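Local coordinates for protein LYND (PDB 4V1T) that probably catalyses ATP-dependent cyclodehydration of cysteine residues in cyanobactin precursor peptides, as a heterocyclase of the YcaO family, at residues B[750-753]-B[754-758]; B[439-443]-B[444-448]; B[45-48]-B[49-52]. All coordinates share one frame; numbering follows the deposited sequence.

In the fold
All three contacts are local, each within one unbroken run of chain. None nests in or crosses another. Interaction 3 comes first, in the winged helix-turn-helix domain. It closes the corner between helix 37-42 and strand 50-51. Interaction 2 lies in the YcaO region, where strand 439-441 passes into helix 443-446, and it caps that short helix. Interaction 1 ends helix 748-755 near the C terminus, beside helix 538-561. The centres of interactions 1 and 2 are about 35 Å apart. Interaction 3 lies about 94 Å from interaction 1 and 83 Å from interaction 2, centre to centre, across the chain's centre from both.

Interaction 1: residues B[750-753]-B[754-758]; sequences YDVP and VKLGW
P753 and W758 meet at the C-terminal end of helix 748-755, where a Schellman motif closes the helix. The outer bond of the motif runs from W758 N to P753 O, at 2.7 Å. The bond is bent at the hydrogen (130°), though the donor lies nearly in line with the carbonyl. The inner bond runs from G757 N to V754 O at 3.1 Å. G757 has positive phi, which turns the chain back over the last turn and brings P753 CB and W758 CB to 4.2 Å.

The carbonyls before this point are used in helical fashion. D751 O accepts a straight bond from K755 N at 3.2 Å and a weak one from V754 N. V752 O accepts from L756 N at 3.0 Å. P753 has no N-H to give to the preceding turn, and the helix is kinked there. P753 O has a second backbone partner in L759, besides W758 N. On the side-chain level, Y750 OH is satisfied by a hydrogen bond with F744 O, away from the turn.

The apolar face is built by V752, L756 and W758. V752 CG1 is anti to its own N (chi1 175°) and lies 3.6 Å from L756 CD1, the two side chains running side by side. The same L756 CD1 sits 3.6 Å above one face of the W758 ring, displaced toward the rim. Thus L756 is packed between V752 and the indole.

W758 also makes a cation-pi contact with R565 and touches L563. V752 packs on L557 and P753 on N561, so this helix end rests against the end of helix 538-561. V752 also reaches D600, in the loop after strand 590-596.

Interaction 2: residues B[439-443]-B[444-448]; sequences KRATL and AELGD
T442 and E445 are turned toward each other by their torsions. In T442, chi1 of 77° sets OG1 between the backbone N and the carbonyl carbon, facing the start of the helix. In E445, chi1 of -34° and an extended chi2 of -170° carry the carboxylate back past the threonine.

The two form a capping box. E445 N donates to T442 OG1 at 3.4 Å, and T442 N donates to E445 OE1 at 3.3 Å. Both bonds are weak but fairly straight. The side chains cross at about a right angle and are tightly packed, with T442 OG1 3.1 Å from E445 CG. A water lies between T442 OG1 and A444 N, but its oxygen is a doubtfully short 2.5 Å from A444 N. At the other end, G447 N donates to L443 O at 3.1 Å.

A441 CB meets L446 CD2 at 4.0 Å and so links the strand to the helix. Strand 439-441 pairs with strand 491-498, and A441 O also accepts from W493 NE1. L443 and L446 pack on W493, while L446 also touches Y506 of strand 503-508, which sets helix 443-446 against these strands.

Interaction 3: residues B[45-48]-B[49-52]; sequences LLNG and QYTL
N47, G48 and Q49 turn the chain through a corner, with G48 at positive phi (111°) between two residues of negative phi.

N47 closes the corner with its side chain. Its chi1 of 55° puts CG between the backbone N and the carbonyl carbon, which turns OD1 toward Q49 N. N47 OD1 accepts from Q49 N at 3.2 Å, an Asx turn. The hydrogen bond is straight at the hydrogen, but the donor sits above the plane of the amide. A weak bond from N47 ND2 to Q49 OE1, at 3.4 Å, runs alongside. The two amide planes stand 75° apart, so the groups do not stack.

The Y50 ring lies against L45 and N47. L45 CD2 lies over one face of the ring, 4.1 Å from Y50 CZ. N47 OD1 comes to the ring edge instead, 3.5 Å from Y50 CD1.

A water bridges the inside of the turn. It donates to L45 O at 2.7 Å, and accepts from G48 N at 2.9 Å and, weakly, from Y50 N.

The turn leads into strand 50-51, where Y50 pairs with L7 of strand 6-9, and then into helix 52-58, on which L45 and Y50 both touch I55. This is a tight connection within a winged helix-turn-helix domain, a fold that in related peptide-modifying enzymes commonly recognises the leader of the precursor, and probably does so here.

Interaction 1: residues B[750-753]-B[754-758]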
# COMPACT_ATOMS: atom_id res chain seq x y z
N TYR B 750 8.97 18.03 44.37
CA TYR B 750 8.90 17.92 45.82
C TYR B 750 7.55 18.38 46.36
O TYR B 750 7.00 17.78 47.28
CB TYR B 750 10.04 18.74 46.47
CG TYR B 750 11.43 18.33 46.03
CD1 TYR B 750 12.13 17.35 46.71
CD2 TYR B 750 12.04 18.91 44.93
CE1 TYR B 750 13.40 16.96 46.31
CE2 TYR B 750 13.31 18.53 44.52
CZ TYR B 750 13.98 17.55 45.21
OH TYR B 750 15.23 17.17 44.80
N ASP B 751 7.01 19.45 45.76
CA ASP B 751 5.89 20.18 46.35
C ASP B 751 4.51 19.59 46.04
O ASP B 751 3.64 19.54 46.92
CB ASP B 751 5.91 21.64 45.88
CG ASP B 751 7.16 22.38 46.31
OD1 ASP B 751 8.12 21.72 46.78
OD2 ASP B 751 7.20 23.62 46.17
N VAL B 752 4.28 19.15 44.81
CA VAL B 752 2.94 18.73 44.40
C VAL B 752 2.39 17.61 45.29
O VAL B 752 1.24 17.69 45.72
CB VAL B 752 2.90 18.29 42.92
CG1 VAL B 752 1.51 17.74 42.55
CG2 VAL B 752 3.25 19.46 42.02
N PRO B 753 3.20 16.57 45.58
CA PRO B 753 2.67 15.45 46.38
C PRO B 753 2.15 15.83 47.76
O PRO B 753 1.20 15.21 48.22
CB PRO B 753 3.88 14.51 46.50
CG PRO B 753 4.72 14.82 45.32
CD PRO B 753 4.57 16.29 45.10
N VAL B 754 2.74 16.84 48.41
CA VAL B 754 2.23 17.25 49.72
C VAL B 754 0.97 18.10 49.56
O VAL B 754 0.06 18.02 50.37
CB VAL B 754 3.29 18.02 50.56
CG1 VAL B 754 4.66 17.38 50.41
CG2 VAL B 754 3.34 19.50 50.19
N LYS B 755 0.94 18.91 48.51
CA LYS B 755 -0.24 19.73 48.23
C LYS B 755 -1.47 18.85 48.00
O LYS B 755 -2.58 19.22 48.35
CB LYS B 755 -0.00 20.61 47.00
CG LYS B 755 0.56 21.99 47.29
CD LYS B 755 0.07 23.00 46.27
CE LYS B 755 0.58 24.40 46.57
NZ LYS B 755 -0.16 25.45 45.80
N LEU B 756 -1.26 17.68 47.40
CA LEU B 756 -2.35 16.76 47.11
C LEU B 756 -2.62 15.79 48.26
O LEU B 756 -3.58 15.01 48.22
CB LEU B 756 -2.04 15.98 45.82
CG LEU B 756 -1.89 16.84 44.57
CD1 LEU B 756 -1.49 15.97 43.38
CD2 LEU B 756 -3.16 17.61 44.26
N GLY B 757 -1.78 15.83 49.28
CA GLY B 757 -1.94 14.97 50.44
C GLY B 757 -1.41 13.58 50.19
O GLY B 757 -1.71 12.66 50.95
N TRP B 758 -0.61 13.43 49.14
CA TRP B 758 0.02 12.14 48.82
C TRP B 758 1.17 11.87 49.79
O TRP B 758 1.47 10.72 50.09
CB TRP B 758 0.53 12.13 47.37
CG TRP B 758 -0.58 12.11 46.34
CD1 TRP B 758 -1.91 11.90 46.58
CD2 TRP B 758 -0.44 12.26 44.93
NE1 TRP B 758 -2.60 11.93 45.40
CE2 TRP B 758 -1.73 12.15 44.37
CE3 TRP B 758 0.64 12.50 44.07
CZ2 TRP B 758 -1.96 12.27 43.00
CZ3 TRP B 758 0.41 12.61 42.71
CH2 TRP B 758 -0.88 12.49 42.19

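Interaction 2: residues B[439-443]-B[444-448]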
# COMPACT_ATOMS: atom_id res chain seq x y z
N LYS B 439 18.05 35.26 17.59
CA LYS B 439 18.61 36.58 17.82
C LYS B 439 19.72 36.47 18.87
O LYS B 439 19.51 35.89 19.93
CB LYS B 439 17.53 37.56 18.27
CG LYS B 439 18.02 39.00 18.35
CD LYS B 439 16.87 40.00 18.33
CE LYS B 439 16.03 39.91 19.59
NZ LYS B 439 14.99 40.97 19.62
N ARG B 440 20.88 37.03 18.57
CA ARG B 440 22.03 37.00 19.47
C ARG B 440 21.90 38.07 20.54
O ARG B 440 21.81 39.25 20.24
CB ARG B 440 23.33 37.20 18.68
CG ARG B 440 24.61 37.15 19.50
CD ARG B 440 25.82 37.32 18.59
NE ARG B 440 27.08 37.25 19.32
CZ ARG B 440 27.70 38.28 19.88
NH1 ARG B 440 27.18 39.50 19.82
NH2 ARG B 440 28.85 38.09 20.53
N ALA B 441 21.89 37.65 21.80
CA ALA B 441 21.73 38.59 22.90
C ALA B 441 22.08 37.92 24.22
O ALA B 441 22.11 36.70 24.31
CB ALA B 441 20.31 39.11 22.95
N THR B 442 22.32 38.73 25.24
CA THR B 442 22.54 38.22 26.58
C THR B 442 21.22 38.18 27.36
O THR B 442 20.22 38.77 26.94
CB THR B 442 23.54 39.07 27.37
OG1 THR B 442 22.91 40.27 27.82
CG2 THR B 442 24.76 39.41 26.51
N LEU B 443 21.22 37.48 28.49
CA LEU B 443 20.05 37.40 29.35
C LEU B 443 19.58 38.79 29.74
O LEU B 443 18.37 39.04 29.86
CB LEU B 443 20.36 36.57 30.59
CG LEU B 443 19.23 36.29 31.60
CD1 LEU B 443 19.48 34.97 32.30
CD2 LEU B 443 19.10 37.39 32.65
N ALA B 444 20.53 39.71 29.92
CA ALA B 444 20.24 41.05 30.40
C ALA B 444 19.51 41.90 29.37
O ALA B 444 18.52 42.56 29.70
CB ALA B 444 21.53 41.74 30.82
N GLU B 445 19.99 41.89 28.13
CA GLU B 445 19.44 42.78 27.09
C GLU B 445 17.97 42.48 26.85
O GLU B 445 17.18 43.38 26.57
CB GLU B 445 20.21 42.65 25.77
CG GLU B 445 21.70 42.38 25.92
CD GLU B 445 22.45 42.51 24.62
OE1 GLU B 445 22.21 41.70 23.70
OE2 GLU B 445 23.29 43.42 24.52
N LEU B 446 17.60 41.20 26.97
CA LEU B 446 16.22 40.78 26.78
C LEU B 446 15.40 40.99 28.05
O LEU B 446 14.19 41.18 27.99
CB LEU B 446 16.16 39.32 26.36
CG LEU B 446 16.92 38.95 25.08
CD1 LEU B 446 16.71 37.48 24.75
CD2 LEU B 446 16.50 39.83 23.91
N GLY B 447 16.08 40.94 29.19
CA GLY B 447 15.45 41.19 30.47
C GLY B 447 14.43 40.13 30.87
O GLY B 447 14.79 38.99 31.16
N ASP B 448 13.16 40.53 30.88
CA ASP B 448 12.09 39.71 31.44
C ASP B 448 11.35 38.86 30.40
O ASP B 448 10.66 37.90 30.76
CB ASP B 448 11.08 40.60 32.18
CG ASP B 448 11.56 40.96 33.58
OD1 ASP B 448 12.09 40.07 34.28
OD2 ASP B 448 11.40 42.13 33.98
O HOH W 1 22.78 38.98 30.61

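Interaction 3: residues B[45-48]-B[49-52]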
# COMPACT_ATOMS: atom_id res chain seq x y z
N LEU B 45 -8.33 1.63 -44.88
CA LEU B 45 -7.61 2.58 -45.73
C LEU B 45 -6.91 3.67 -44.91
O LEU B 45 -6.37 4.63 -45.47
CB LEU B 45 -8.56 3.24 -46.73
CG LEU B 45 -9.44 2.29 -47.56
CD1 LEU B 45 -10.25 3.06 -48.58
CD2 LEU B 45 -8.61 1.20 -48.24
N LEU B 46 -6.94 3.53 -43.59
CA LEU B 46 -6.28 4.45 -42.68
C LEU B 46 -5.12 3.75 -41.99
O LEU B 46 -4.96 3.82 -40.78
CB LEU B 46 -7.28 4.98 -41.66
CG LEU B 46 -8.42 5.84 -42.21
CD1 LEU B 46 -9.39 6.19 -41.10
CD2 LEU B 46 -7.86 7.12 -42.84
N ASN B 47 -4.30 3.06 -42.77
CA ASN B 47 -3.16 2.33 -42.25
C ASN B 47 -1.85 3.07 -42.49
O ASN B 47 -0.80 2.62 -42.05
CB ASN B 47 -3.11 0.93 -42.87
CG ASN B 47 -3.08 0.96 -44.38
OD1 ASN B 47 -3.00 2.03 -45.00
ND2 ASN B 47 -3.16 -0.21 -45.00
N GLY B 48 -1.92 4.19 -43.20
CA GLY B 48 -0.76 5.03 -43.44
C GLY B 48 -0.27 5.06 -44.87
O GLY B 48 0.66 5.80 -45.19
N GLN B 49 -0.90 4.27 -45.75
CA GLN B 49 -0.50 4.21 -47.16
C GLN B 49 -1.32 5.16 -48.04
O GLN B 49 -1.13 5.19 -49.25
CB GLN B 49 -0.67 2.79 -47.72
CG GLN B 49 -0.12 1.66 -46.84
CD GLN B 49 -0.39 0.29 -47.44
OE1 GLN B 49 -1.49 -0.01 -47.90
NE2 GLN B 49 0.63 -0.57 -47.42
N TYR B 50 -2.22 5.94 -47.43
CA TYR B 50 -3.20 6.72 -48.20
C TYR B 50 -3.32 8.17 -47.76
O TYR B 50 -3.33 8.48 -46.56
CB TYR B 50 -4.58 6.07 -48.10
CG TYR B 50 -4.67 4.68 -48.67
CD1 TYR B 50 -4.34 3.57 -47.90
CD2 TYR B 50 -5.09 4.47 -49.97
CE1 TYR B 50 -4.43 2.29 -48.42
CE2 TYR B 50 -5.19 3.20 -50.49
CZ TYR B 50 -4.85 2.12 -49.71
OH TYR B 50 -4.95 0.85 -50.23
N THR B 51 -3.39 9.05 -48.75
CA THR B 51 -3.80 10.44 -48.56
C THR B 51 -5.32 10.48 -48.68
O THR B 51 -5.94 9.53 -49.16
CB THR B 51 -3.16 11.36 -49.63
OG1 THR B 51 -1.73 11.24 -49.56
CG2 THR B 51 -3.53 12.81 -49.43
N LEU B 52 -5.94 11.57 -48.21
CA LEU B 52 -7.37 11.78 -48.38
C LEU B 52 -7.77 11.61 -49.84
O LEU B 52 -8.71 10.88 -50.15
CB LEU B 52 -7.77 13.18 -47.89
CG LEU B 52 -9.26 13.54 -48.06
CD1 LEU B 52 -10.12 12.67 -47.16
CD2 LEU B 52 -9.48 15.01 -47.75
O HOH W 2 -3.87 5.54 -44.90